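Local coordinates for protein naphthalene dioxygenase large subunit (Rhodococcus sp., PDB 2B1X) that is the large subunit of a Rieske-type non-haem iron oxygenase, carrying a [2Fe-2S] cluster and a mononuclear iron(III) ion, at residues E52-E57 / V62-S67; S338-E343 / K356-T361. All blocks are in the same frame, centred on the assembly; numbering follows the deposited sequence.

Contact 1: residues E52-E57 / V62-S67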
loop_
_atom_site.group_PDB
_atom_site.type_symbol
_atom_site.label_atom_id
_atom_site.label_comp_id
_atom_site.label_asym_id
_atom_site.label_seq_id
_atom_site.Cartn_x
_atom_site.Cartn_y
_atom_site.Cartn_z
ATOM N N GLU A 52 -5.013 22.022 27.184
ATOM C CA GLU A 52 -6.298 22.497 27.682
ATOM C C GLU A 52 -6.901 23.639 26.865
ATOM O O GLU A 52 -8.132 23.771 26.770
ATOM C CB GLU A 52 -6.160 22.927 29.137
ATOM C CG GLU A 52 -6.171 21.756 30.097
ATOM C CD GLU A 52 -6.263 22.197 31.550
ATOM O OE1 GLU A 52 -5.414 21.745 32.359
ATOM O OE2 GLU A 52 -7.168 23.004 31.882
ATOM N N SER A 53 -6.045 24.492 26.298
ATOM C CA SER A 53 -6.524 25.599 25.447
ATOM C C SER A 53 -7.142 25.156 24.110
ATOM O O SER A 53 -7.704 26.000 23.402
ATOM C CB SER A 53 -5.417 26.630 25.171
ATOM O OG SER A 53 -4.447 26.061 24.310
ATOM N N GLU A 54 -7.014 23.871 23.760
ATOM C CA GLU A 54 -7.694 23.294 22.582
ATOM C C GLU A 54 -9.177 22.987 22.839
ATOM O O GLU A 54 -9.991 22.900 21.908
ATOM C CB GLU A 54 -7.003 22.003 22.121
ATOM C CG GLU A 54 -5.511 22.098 21.769
ATOM C CD GLU A 54 -5.027 20.813 21.128
ATOM O OE1 GLU A 54 -5.238 20.647 19.900
ATOM O OE2 GLU A 54 -4.445 19.952 21.847
ATOM N N ILE A 55 -9.521 22.788 24.110
ATOM C CA ILE A 55 -10.881 22.456 24.509
ATOM C C ILE A 55 -11.338 23.423 25.600
ATOM O O ILE A 55 -11.617 23.024 26.737
ATOM C CB ILE A 55 -10.958 20.978 24.941
ATOM C CG1 ILE A 55 -9.867 20.647 25.974
ATOM C CG2 ILE A 55 -10.758 20.097 23.689
ATOM C CD1 ILE A 55 -10.025 19.320 26.703
ATOM N N PRO A 56 -11.394 24.707 25.270
ATOM C CA PRO A 56 -11.644 25.741 26.291
ATOM C C PRO A 56 -13.090 25.826 26.770
ATOM O O PRO A 56 -13.303 26.227 27.912
ATOM C CB PRO A 56 -11.245 27.047 25.592
ATOM C CG PRO A 56 -11.417 26.800 24.139
ATOM C CD PRO A 56 -11.213 25.280 23.918
ATOM N N GLU A 57 -14.052 25.459 25.923
ATOM C CA GLU A 57 -15.472 25.586 26.245
ATOM C C GLU A 57 -16.081 24.236 26.589
ATOM O O GLU A 57 -15.623 23.187 26.107
ATOM C CB GLU A 57 -16.248 26.125 25.044
ATOM C CG GLU A 57 -15.818 27.485 24.542
ATOM C CD GLU A 57 -15.942 28.546 25.603
ATOM O OE1 GLU A 57 -17.057 28.674 26.187
ATOM O OE2 GLU A 57 -14.927 29.241 25.845
ATOM N N VAL A 62 -11.341 16.970 21.312
ATOM C CA VAL A 62 -10.428 16.586 20.245
ATOM C C VAL A 62 -10.278 15.061 20.378
ATOM O O VAL A 62 -10.494 14.516 21.456
ATOM C CB VAL A 62 -9.038 17.290 20.336
ATOM C CG1 VAL A 62 -9.155 18.809 20.065
ATOM C CG2 VAL A 62 -8.345 17.061 21.694
ATOM N N VAL A 63 -9.968 14.395 19.279
ATOM C CA VAL A 63 -9.697 12.958 19.295
ATOM C C VAL A 63 -8.180 12.687 19.188
ATOM O O VAL A 63 -7.545 13.044 18.202
ATOM C CB VAL A 63 -10.472 12.233 18.203
ATOM C CG1 VAL A 63 -10.138 10.722 18.231
ATOM C CG2 VAL A 63 -12.020 12.445 18.384
ATOM N N ARG A 64 -7.626 12.008 20.186
ATOM C CA ARG A 64 -6.185 11.822 20.319
ATOM C C ARG A 64 -5.840 10.384 20.667
ATOM O O ARG A 64 -6.765 9.568 20.847
ATOM C CB ARG A 64 -5.614 12.840 21.308
ATOM C CG ARG A 64 -5.878 14.274 20.866
ATOM C CD ARG A 64 -4.980 14.738 19.678
ATOM N NE ARG A 64 -5.455 15.966 19.058
ATOM C CZ ARG A 64 -5.246 17.201 19.536
ATOM N NH1 ARG A 64 -4.556 17.406 20.668
ATOM N NH2 ARG A 64 -5.734 18.242 18.886
ATOM N N TYR A 65 -4.548 10.047 20.759
ATOM C CA TYR A 65 -4.147 8.629 20.778
ATOM C C TYR A 65 -3.152 8.220 21.847
ATOM O O TYR A 65 -2.299 9.026 22.256
ATOM C CB TYR A 65 -3.496 8.247 19.431
ATOM C CG TYR A 65 -4.410 8.424 18.293
ATOM C CD1 TYR A 65 -4.643 9.668 17.738
ATOM C CD2 TYR A 65 -5.114 7.321 17.790
ATOM C CE1 TYR A 65 -5.551 9.826 16.662
ATOM C CE2 TYR A 65 -5.964 7.459 16.724
ATOM C CZ TYR A 65 -6.193 8.716 16.171
ATOM O OH TYR A 65 -7.103 8.816 15.135
ATOM N N ILE A 66 -3.240 6.965 22.257
ATOM C CA ILE A 66 -2.077 6.249 22.757
ATOM C C ILE A 66 -1.918 5.070 21.848
ATOM O O ILE A 66 -2.739 4.138 21.864
ATOM C CB ILE A 66 -2.195 5.855 24.261
ATOM C CG1 ILE A 66 -2.452 7.128 25.112
ATOM C CG2 ILE A 66 -0.936 5.141 24.703
ATOM C CD1 ILE A 66 -2.621 6.918 26.630
ATOM N N SER A 67 -0.874 5.133 21.018
ATOM C CA SER A 67 -0.680 4.191 19.928
ATOM C C SER A 67 -1.971 4.042 19.111
ATOM O O SER A 67 -2.513 5.033 18.699
ATOM C CB SER A 67 -0.099 2.856 20.424
ATOM O OG SER A 67 1.132 3.121 21.113
#

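Contact 2: residues S338-E343 / K356-T361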
loop_
_atom_site.group_PDB
_atom_site.type_symbol
_atom_site.label_atom_id
_atom_site.label_comp_id
_atom_site.label_asym_id
_atom_site.label_seq_id
_atom_site.Cartn_x
_atom_site.Cartn_y
_atom_site.Cartn_z
ATOM N N SER A 338 2.525 18.439 15.192
ATOM C CA SER A 338 3.321 19.602 15.585
ATOM C C SER A 338 2.429 20.799 15.938
ATOM O O SER A 338 1.677 21.299 15.105
ATOM C CB SER A 338 4.299 19.995 14.482
ATOM O OG SER A 338 5.065 21.099 14.926
ATOM N N PHE A 339 2.499 21.205 17.197
ATOM C CA PHE A 339 1.650 22.280 17.735
ATOM C C PHE A 339 2.463 23.557 17.844
ATOM O O PHE A 339 3.629 23.520 18.243
ATOM C CB PHE A 339 1.175 21.900 19.143
ATOM C CG PHE A 339 0.361 20.624 19.228
ATOM C CD1 PHE A 339 0.974 19.365 19.261
ATOM C CD2 PHE A 339 -1.040 20.693 19.353
ATOM C CE1 PHE A 339 0.207 18.177 19.376
ATOM C CE2 PHE A 339 -1.817 19.548 19.502
ATOM C CZ PHE A 339 -1.206 18.266 19.497
ATOM N N PHE A 340 1.864 24.684 17.484
ATOM C CA PHE A 340 2.462 25.995 17.761
ATOM C C PHE A 340 1.712 26.625 18.925
ATOM O O PHE A 340 0.473 26.639 18.931
ATOM C CB PHE A 340 2.390 26.899 16.521
ATOM C CG PHE A 340 2.697 28.359 16.807
ATOM C CD1 PHE A 340 4.014 28.777 17.012
ATOM C CD2 PHE A 340 1.678 29.284 16.912
ATOM C CE1 PHE A 340 4.320 30.113 17.289
ATOM C CE2 PHE A 340 1.958 30.652 17.203
ATOM C CZ PHE A 340 3.289 31.056 17.389
ATOM N N LEU A 341 2.455 27.148 19.914
ATOM C CA LEU A 341 1.833 27.757 21.086
ATOM C C LEU A 341 2.375 29.150 21.316
ATOM O O LEU A 341 3.511 29.435 20.973
ATOM C CB LEU A 341 2.055 26.917 22.345
ATOM C CG LEU A 341 1.421 25.504 22.384
ATOM C CD1 LEU A 341 2.299 24.533 21.723
ATOM C CD2 LEU A 341 1.160 25.083 23.840
ATOM N N VAL A 342 1.553 30.016 21.895
ATOM C CA VAL A 342 1.986 31.386 22.234
ATOM C C VAL A 342 1.141 31.873 23.420
ATOM O O VAL A 342 -0.001 31.416 23.629
ATOM C CB VAL A 342 1.915 32.336 20.996
ATOM C CG1 VAL A 342 0.457 32.573 20.535
ATOM C CG2 VAL A 342 2.691 33.673 21.217
ATOM N N GLU A 343 1.713 32.778 24.213
ATOM C CA GLU A 343 1.045 33.281 25.406
ATOM C C GLU A 343 -0.218 33.993 24.956
ATOM O O GLU A 343 -0.162 34.787 24.017
ATOM C CB GLU A 343 1.985 34.232 26.161
ATOM C CG GLU A 343 3.074 33.526 26.976
ATOM C CD GLU A 343 4.284 33.016 26.170
ATOM O OE1 GLU A 343 5.133 32.333 26.794
ATOM O OE2 GLU A 343 4.411 33.278 24.933
ATOM N N LYS A 356 5.125 32.925 12.146
ATOM C CA LYS A 356 5.936 32.863 10.928
ATOM C C LYS A 356 7.371 32.326 11.211
ATOM O O LYS A 356 7.926 31.554 10.421
ATOM C CB LYS A 356 5.967 34.205 10.195
ATOM C CG LYS A 356 4.578 34.788 9.779
ATOM C CD LYS A 356 3.825 33.838 8.818
ATOM C CE LYS A 356 2.564 34.450 8.203
ATOM N NZ LYS A 356 2.812 35.767 7.449
ATOM N N SER A 357 7.955 32.709 12.338
ATOM C CA SER A 357 9.271 32.183 12.699
ATOM C C SER A 357 9.251 30.661 12.866
ATOM O O SER A 357 10.142 29.966 12.357
ATOM C CB SER A 357 9.785 32.866 13.953
ATOM O OG SER A 357 10.210 34.149 13.584
ATOM N N TYR A 358 8.245 30.157 13.578
ATOM C CA TYR A 358 8.008 28.715 13.676
ATOM C C TYR A 358 7.775 28.058 12.300
ATOM O O TYR A 358 8.329 26.978 12.005
ATOM C CB TYR A 358 6.754 28.468 14.536
ATOM C CG TYR A 358 6.095 27.103 14.302
ATOM C CD1 TYR A 358 6.685 25.929 14.805
ATOM C CD2 TYR A 358 4.901 26.986 13.585
ATOM C CE1 TYR A 358 6.120 24.688 14.593
ATOM C CE2 TYR A 358 4.306 25.688 13.363
ATOM C CZ TYR A 358 4.926 24.570 13.887
ATOM O OH TYR A 358 4.351 23.322 13.706
ATOM N N LEU A 359 6.927 28.693 11.478
ATOM C CA LEU A 359 6.363 28.014 10.299
ATOM C C LEU A 359 7.417 27.769 9.210
ATOM O O LEU A 359 7.393 26.701 8.552
ATOM C CB LEU A 359 5.174 28.798 9.743
ATOM C CG LEU A 359 4.307 28.155 8.665
ATOM C CD1 LEU A 359 3.553 26.944 9.181
ATOM C CD2 LEU A 359 3.378 29.169 8.066
ATOM N N ARG A 360 8.350 28.713 9.047
ATOM C CA ARG A 360 9.341 28.645 7.961
ATOM C C ARG A 360 10.558 27.827 8.352
ATOM O O ARG A 360 11.362 27.469 7.468
ATOM C CB ARG A 360 9.756 30.043 7.468
ATOM C CG ARG A 360 8.745 30.656 6.486
ATOM C CD ARG A 360 7.522 31.225 7.206
ATOM N NE ARG A 360 6.634 32.059 6.391
ATOM C CZ ARG A 360 6.795 33.366 6.181
ATOM N NH1 ARG A 360 7.839 34.022 6.697
ATOM N NH2 ARG A 360 5.893 34.009 5.448
ATOM N N THR A 361 10.658 27.484 9.652
ATOM C CA THR A 361 11.790 26.707 10.188
ATOM C C THR A 361 11.425 25.284 10.550
ATOM O O THR A 361 12.115 24.346 10.132
ATOM C CB THR A 361 12.496 27.423 11.393
ATOM O OG1 THR A 361 11.567 27.618 12.467
ATOM C CG2 THR A 361 12.944 28.842 10.994
HETATM O O HOH W 1 1.707 23.495 13.880
#

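Contact 1: residues E52-E57 / V62-S67
R64 grips the E54 carboxylate end-on, with NH1 and NH2 each on one oxygen, in a two-pronged salt bridge. The two side chains point at each other. NH2 reaches E54 OE1 at 2.7 Å and NH1 reaches E54 OE2 at 2.8 Å. Both bonds are nearly straight. Each oxygen is approached on its syn side, but both nitrogens come in somewhat out of the carboxylate plane. The oxygens lie at the guanidinium edge, in or close to its plane, and the two planes are turned 28° from each other. A bond to each oxygen should limit rotation of both groups. R64 bends at its second torsion (chi2 -74°), which turns the chain back along the strand and sets one face of the guanidinium against V62 CG2, 3.8 Å from its plane.

The segments belong to the Rieske domain. Residues 62-66 form part of strand 60-66, an inner strand of an antiparallel sheet. Residues 52-54 make a short 3-10 turn in the loop that leads into that strand. The ion pair therefore ties the loop to the strand it precedes. Neither charge relies on the other alone. R64 NH1 also bonds to L49 O, and E54 OE2 also accepts from H51 N.

Beside the salt bridge the packing is apolar and looser. I55 and V62 meet almost perpendicularly, and I55 CG2 lies 4.2 Å from V62 CG1. I55 CG2 is also 4.0 Å from the backbone N of V62. Both residues are buried. Past I55 the loop turns outward: P56 and E57 are exposed and make no contact with 62-67. E57 N bonds instead to OD2 of D60, the first residue of the strand.

Contact 2: residues S338-E343 / K356-T361
Strand 338-343 and helix 356-361 run nearly antiparallel, at 162° between their N-to-C directions. Their axes come within 9.8 Å. The backbones are nearest at F340 and Y358, whose CA atoms are 7.4 Å apart. The Y358 ring lies beside F340 and points toward the S338 end of the strand. Its CG stands anti to the backbone N (chi1 158°), which sends the ring that way.

The F340 and Y358 side chains lie alongside each other, pointing opposite ways. F340 CB sits over one face of the Y358 ring, 4.1 Å from the centroid, in a CH-pi contact. It is nearer the CD2-CE2 side of that ring than its middle. F340 CD1 in turn packs on Y358 CB at 3.7 Å. The two ring planes are inclined by 31° and the centroids are 5.5 Å apart, an oblique pairing.

This is a helix laid on a sheet in the catalytic domain, whose family belongs to the Bet v 1-like clan. Strand 333-343 is an inner strand of the large antiparallel sheet, and helix 348-361 follows it in the chain. The same side of the strand also carries V342 against F350 and K351, nearer the start of the helix.

At the far end of the Y358 ring the contact turns polar. Y358 OH and S338 OG are hydrogen-bonded at 2.6 Å, with OG near the plane of the ring. A water bridges the same pair of residues. It donates to S338 O and lies 2.7 Å from Y358 OH. The buried phenol oxygen thus has two partners, which hold the ring end against the strand. M64 of the small subunit packs on F340.

In the fold
Contact 1 lies in the Rieske domain and contact 2 in the catalytic domain, with their centres about 19 Å apart. They meet through F339 of strand 338-343. Its CB points away from helix 356-361, and its ring packs beside the salt bridge of contact 1. F339 CE2 is 3.5 Å from E54 OE2, and F339 CZ is 3.7 Å from R64 NH1. One strand thus faces the helix on one side and the Rieske domain on the other. The side chain of Y358 in contact 2 is about 12 Å from the iron(III) ion, which is held by H216, H221 and D372. Neither contact supplies a ligand to this ion.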